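Local structure of VP5 (Halorubrum pleomorphic virus 2, 6QGI) at residues 271-274 / 275-279; 484-487 / 488-492. The protein is the envelope protein of a haloarchaeal pleomorphic virus and probably drives fusion of the viral membrane with that of the host cell. All coordinates share one frame; numbering follows the deposited sequence.

Interaction 1: 271-274 / 275-279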
loop_
_atom_site.group_PDB
_atom_site.type_symbol
_atom_site.label_atom_id
_atom_site.label_comp_id
_atom_site.label_asym_id
_atom_site.label_seq_id
_atom_site.Cartn_x
_atom_site.Cartn_y
_atom_site.Cartn_z
ATOM N N ARG A 271 17.534 -6.070 -2.956
ATOM C CA ARG A 271 16.723 -6.657 -1.884
ATOM C C ARG A 271 17.478 -6.568 -0.546
ATOM O O ARG A 271 16.907 -6.068 0.420
ATOM C CB ARG A 271 16.372 -8.120 -2.229
ATOM C CG ARG A 271 15.484 -8.817 -1.213
ATOM C CD ARG A 271 15.818 -10.292 -1.097
ATOM N NE ARG A 271 14.871 -10.977 -0.217
ATOM C CZ ARG A 271 14.864 -12.285 0.032
ATOM N NH1 ARG A 271 15.770 -13.077 -0.531
ATOM N NH2 ARG A 271 13.954 -12.810 0.837
ATOM N N GLU A 272 18.762 -7.015 -0.503
ATOM C CA GLU A 272 19.615 -6.975 0.693
ATOM C C GLU A 272 19.801 -5.532 1.195
ATOM O O GLU A 272 19.641 -5.295 2.390
ATOM C CB GLU A 272 20.978 -7.623 0.416
ATOM C CG GLU A 272 21.846 -7.823 1.650
ATOM C CD GLU A 272 23.249 -8.359 1.407
ATOM O OE1 GLU A 272 23.567 -8.726 0.252
ATOM O OE2 GLU A 272 24.035 -8.412 2.381
ATOM N N ARG A 273 20.113 -4.580 0.284
ATOM C CA ARG A 273 20.290 -3.158 0.597
ATOM C C ARG A 273 19.020 -2.578 1.258
ATOM O O ARG A 273 19.134 -1.889 2.275
ATOM C CB ARG A 273 20.656 -2.364 -0.668
ATOM C CG ARG A 273 21.260 -0.993 -0.384
ATOM C CD ARG A 273 21.513 -0.198 -1.653
ATOM N NE ARG A 273 22.704 -0.658 -2.373
ATOM C CZ ARG A 273 23.904 -0.092 -2.275
ATOM N NH1 ARG A 273 24.091 0.967 -1.500
ATOM N NH2 ARG A 273 24.929 -0.583 -2.964
ATOM N N ALA A 274 17.822 -2.896 0.711
ATOM C CA ALA A 274 16.534 -2.444 1.256
ATOM C C ALA A 274 16.235 -3.079 2.626
ATOM O O ALA A 274 15.617 -2.430 3.469
ATOM C CB ALA A 274 15.412 -2.751 0.284
ATOM N N ALA A 275 16.681 -4.336 2.845
ATOM C CA ALA A 275 16.521 -5.072 4.105
ATOM C C ALA A 275 17.385 -4.455 5.199
ATOM O O ALA A 275 16.975 -4.406 6.361
ATOM C CB ALA A 275 16.895 -6.531 3.907
ATOM N N MET A 276 18.587 -3.985 4.807
ATOM C CA MET A 276 19.586 -3.340 5.662
ATOM C C MET A 276 19.089 -1.965 6.104
ATOM O O MET A 276 19.239 -1.610 7.274
ATOM C CB MET A 276 20.927 -3.214 4.921
ATOM C CG MET A 276 21.632 -4.540 4.687
ATOM S SD MET A 276 23.026 -4.410 3.526
ATOM C CE MET A 276 24.207 -3.650 4.538
ATOM N N MET A 277 18.470 -1.211 5.168
ATOM C CA MET A 277 17.886 0.113 5.402
ATOM C C MET A 277 16.670 0.014 6.315
ATOM O O MET A 277 16.388 0.957 7.051
ATOM C CB MET A 277 17.494 0.779 4.079
ATOM C CG MET A 277 18.671 1.342 3.321
ATOM S SD MET A 277 18.165 2.257 1.845
ATOM C CE MET A 277 18.101 0.945 0.668
ATOM N N ALA A 278 15.953 -1.129 6.261
ATOM C CA ALA A 278 14.779 -1.429 7.084
ATOM C C ALA A 278 15.178 -1.671 8.543
ATOM O O ALA A 278 14.348 -1.507 9.438
ATOM C CB ALA A 278 14.056 -2.645 6.532
ATOM N N GLN A 279 16.445 -2.068 8.775
ATOM C CA GLN A 279 16.994 -2.329 10.105
ATOM C C GLN A 279 17.482 -1.035 10.781
ATOM O O GLN A 279 17.635 -1.013 12.005
ATOM C CB GLN A 279 18.143 -3.348 10.025
ATOM C CG GLN A 279 17.683 -4.785 9.806
ATOM C CD GLN A 279 18.837 -5.758 9.833
ATOM O OE1 GLN A 279 19.656 -5.820 8.908
ATOM N NE2 GLN A 279 18.926 -6.544 10.898
#
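Glu272 and Arg273 each offer a backbone carbonyl to the N-H of a methionine four residues on, and the methionine side chains lie back against them. The backbone bonds come first: Met276 N donates to Glu272 O at 2.9 Å, Met277 N to Arg273 O at 3.0 Å, and Ala275 N to Arg271 O over the same length. A fourth bond, from Ala278 N to Ala274 O, is weak, with an N-H...O angle of 135°.

The side-chain contacts are van der Waals and form two i to i+4 pairs, Glu272 with Met276 and Arg273 with Met277. In both methionines the first torsion sets CG beside the backbone N (chi1 -70° and -77°), which lays the chain back over the preceding turn; CG of Met276 comes 3.1 Å from Glu272 O. The sulfur SD of Met276 then lies 4.1 Å from CG of Glu272, a loose touch on an exposed flank where a carboxylate can meet water. Met277 bends at its last torsion, and its terminal methyl CE rests 3.4 Å from Arg273 O and 3.9 Å from CG of Arg273, the flexible chain letting the methyl reach the arginine's aliphatic stem.

All this belongs to helix 270-279, a short alpha helix whose i to i+4 spacing creates both pairs. Buried Ala274 packs against Asp289 and Ala292 of helix 285-292, where its small methyl permits near approach, and Met277 packs on Gln285 and Ala288 of the same helix. Ala275 and Ala278 touch Arg21.

The CB of Arg271 points away from 275-279, and its guanidinium is held elsewhere: NE is hydrogen-bonded to Leu20 O, and NH1 forms a salt bridge with Asp76 of helix 66-86.

Interaction 2: 484-487 / 488-492; sequences QQNK and ELIEK
Lys487 and Glu491, one helical turn apart, meet with opposite charges: NZ of Lys487 lies 3.9 Å from OE2 of Glu491, a long salt bridge. Lys487 sets CG opposite its backbone N and Glu491 sets CG beside its own, which brings the chains together; CE of Lys487 rests 3.4 Å from OE2 of Glu491, and the ammonium is only loosely paired.

Gln485 and Glu488 run side by side, their amide and carboxylate planes 40° apart, and CG of Gln485 approaches OE2 of Glu488 at 3.8 Å. With CG between backbone N and carbonyl carbon (chi1 62°), partly exposed Glu488 has a chain long enough to fold back along Gln485; its CG is 3.4 Å from Gln485 O. The uncharged amide of Gln485 suits its place by accepting, through OE1, a hydrogen bond from Ser465.

Behind these pairs stands the alpha-helical backbone. Glu488 N bonds to Gln484 O at 2.9 Å and Glu491 N to Lys487 O at 3.1 Å, the latter nearly straight at 168°.

Branched aliphatic residues suit the inward side of helix 476-496: Ile490 and Leu489 pack on Ile291 of helix 285-292, and Leu489 also reaches Ala299 of strand 297-299.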
loop_
_atom_site.group_PDB
_atom_site.type_symbol
_atom_site.label_atom_id
_atom_site.label_comp_id
_atom_site.label_asym_id
_atom_site.label_seq_id
_atom_site.Cartn_x
_atom_site.Cartn_y
_atom_site.Cartn_z
ATOM N N GLN A 484 25.324 -0.858 -9.702
ATOM C CA GLN A 484 25.588 0.576 -9.779
ATOM C C GLN A 484 24.303 1.387 -9.891
ATOM O O GLN A 484 24.173 2.368 -9.158
ATOM C CB GLN A 484 26.551 0.916 -10.930
ATOM C CG GLN A 484 27.196 2.312 -10.839
ATOM C CD GLN A 484 27.783 2.667 -9.484
ATOM O OE1 GLN A 484 27.421 3.679 -8.874
ATOM N NE2 GLN A 484 28.701 1.851 -8.980
ATOM N N GLN A 485 23.351 0.973 -10.770
ATOM C CA GLN A 485 22.063 1.662 -10.959
ATOM C C GLN A 485 21.264 1.721 -9.658
ATOM O O GLN A 485 20.604 2.729 -9.390
ATOM C CB GLN A 485 21.221 0.995 -12.052
ATOM C CG GLN A 485 21.617 1.401 -13.469
ATOM C CD GLN A 485 21.216 0.390 -14.519
ATOM O OE1 GLN A 485 20.692 -0.692 -14.229
ATOM N NE2 GLN A 485 21.470 0.717 -15.776
ATOM N N ASN A 486 21.347 0.651 -8.845
ATOM C CA ASN A 486 20.669 0.558 -7.556
ATOM C C ASN A 486 21.320 1.499 -6.541
ATOM O O ASN A 486 20.610 2.217 -5.836
ATOM C CB ASN A 486 20.683 -0.889 -7.050
ATOM C CG ASN A 486 20.059 -1.075 -5.690
ATOM O OD1 ASN A 486 20.749 -1.374 -4.708
ATOM N ND2 ASN A 486 18.746 -0.890 -5.597
ATOM N N LYS A 487 22.669 1.497 -6.482
ATOM C CA LYS A 487 23.469 2.327 -5.578
ATOM C C LYS A 487 23.244 3.826 -5.845
ATOM O O LYS A 487 23.101 4.582 -4.884
ATOM C CB LYS A 487 24.963 1.977 -5.715
ATOM C CG LYS A 487 25.842 2.511 -4.587
ATOM C CD LYS A 487 27.277 2.734 -5.057
ATOM C CE LYS A 487 28.093 3.507 -4.049
ATOM N NZ LYS A 487 29.373 3.990 -4.629
ATOM N N GLU A 488 23.196 4.247 -7.134
ATOM C CA GLU A 488 23.013 5.656 -7.491
ATOM C C GLU A 488 21.581 6.120 -7.267
ATOM O O GLU A 488 21.399 7.291 -6.959
ATOM C CB GLU A 488 23.496 5.992 -8.917
ATOM C CG GLU A 488 22.798 5.286 -10.070
ATOM C CD GLU A 488 23.531 5.325 -11.402
ATOM O OE1 GLU A 488 24.673 5.841 -11.453
ATOM O OE2 GLU A 488 22.962 4.824 -12.399
ATOM N N LEU A 489 20.580 5.220 -7.373
ATOM C CA LEU A 489 19.182 5.569 -7.105
ATOM C C LEU A 489 18.958 5.765 -5.606
ATOM O O LEU A 489 18.241 6.687 -5.213
ATOM C CB LEU A 489 18.207 4.514 -7.647
ATOM C CG LEU A 489 17.754 4.669 -9.100
ATOM C CD1 LEU A 489 16.926 3.476 -9.535
ATOM C CD2 LEU A 489 16.958 5.958 -9.308
ATOM N N ILE A 490 19.588 4.915 -4.773
ATOM C CA ILE A 490 19.490 4.994 -3.320
ATOM C C ILE A 490 20.155 6.298 -2.849
ATOM O O ILE A 490 19.507 7.069 -2.140
ATOM C CB ILE A 490 20.070 3.714 -2.642
ATOM C CG1 ILE A 490 19.178 2.460 -2.894
ATOM C CG2 ILE A 490 20.372 3.904 -1.148
ATOM C CD1 ILE A 490 17.622 2.581 -2.669
ATOM N N GLU A 491 21.404 6.572 -3.298
ATOM C CA GLU A 491 22.151 7.792 -2.966
ATOM C C GLU A 491 21.358 9.058 -3.347
ATOM O O GLU A 491 21.325 10.003 -2.555
ATOM C CB GLU A 491 23.526 7.800 -3.643
ATOM C CG GLU A 491 24.555 6.926 -2.940
ATOM C CD GLU A 491 25.912 6.791 -3.610
ATOM O OE1 GLU A 491 25.992 6.949 -4.851
ATOM O OE2 GLU A 491 26.897 6.507 -2.890
ATOM N N LYS A 492 20.678 9.047 -4.522
ATOM C CA LYS A 492 19.849 10.153 -5.015
ATOM C C LYS A 492 18.727 10.494 -4.030
ATOM O O LYS A 492 18.506 11.675 -3.746
ATOM C CB LYS A 492 19.245 9.821 -6.390
ATOM C CG LYS A 492 20.216 9.973 -7.555
ATOM C CD LYS A 492 19.645 9.387 -8.840
ATOM C CE LYS A 492 20.668 9.297 -9.942
ATOM N NZ LYS A 492 20.039 8.902 -11.229
#

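Overall arrangement
Interactions 1 and 2 have centres about 14 Å apart and lie on neighbouring helices, 270-279 and 476-496, far apart in sequence: interaction 1 closes roughly 200 residues before interaction 2 opens. The two meet directly. Arg273 extends to helix 476-496, its NE 3.1 Å from Asn486 OD1 and its CD 3.7 Å from Ile490 CG1, while Met277 CE lies 3.7 Å from Ile490 CD1. Helix 285-292 touches both, receiving Ala274 and Met277 from one and Asn486, Leu489 and Ile490 from the other. This packing between the two helices joins a helix within the N-terminal envelope-protein family region to the last helix of the modelled chain.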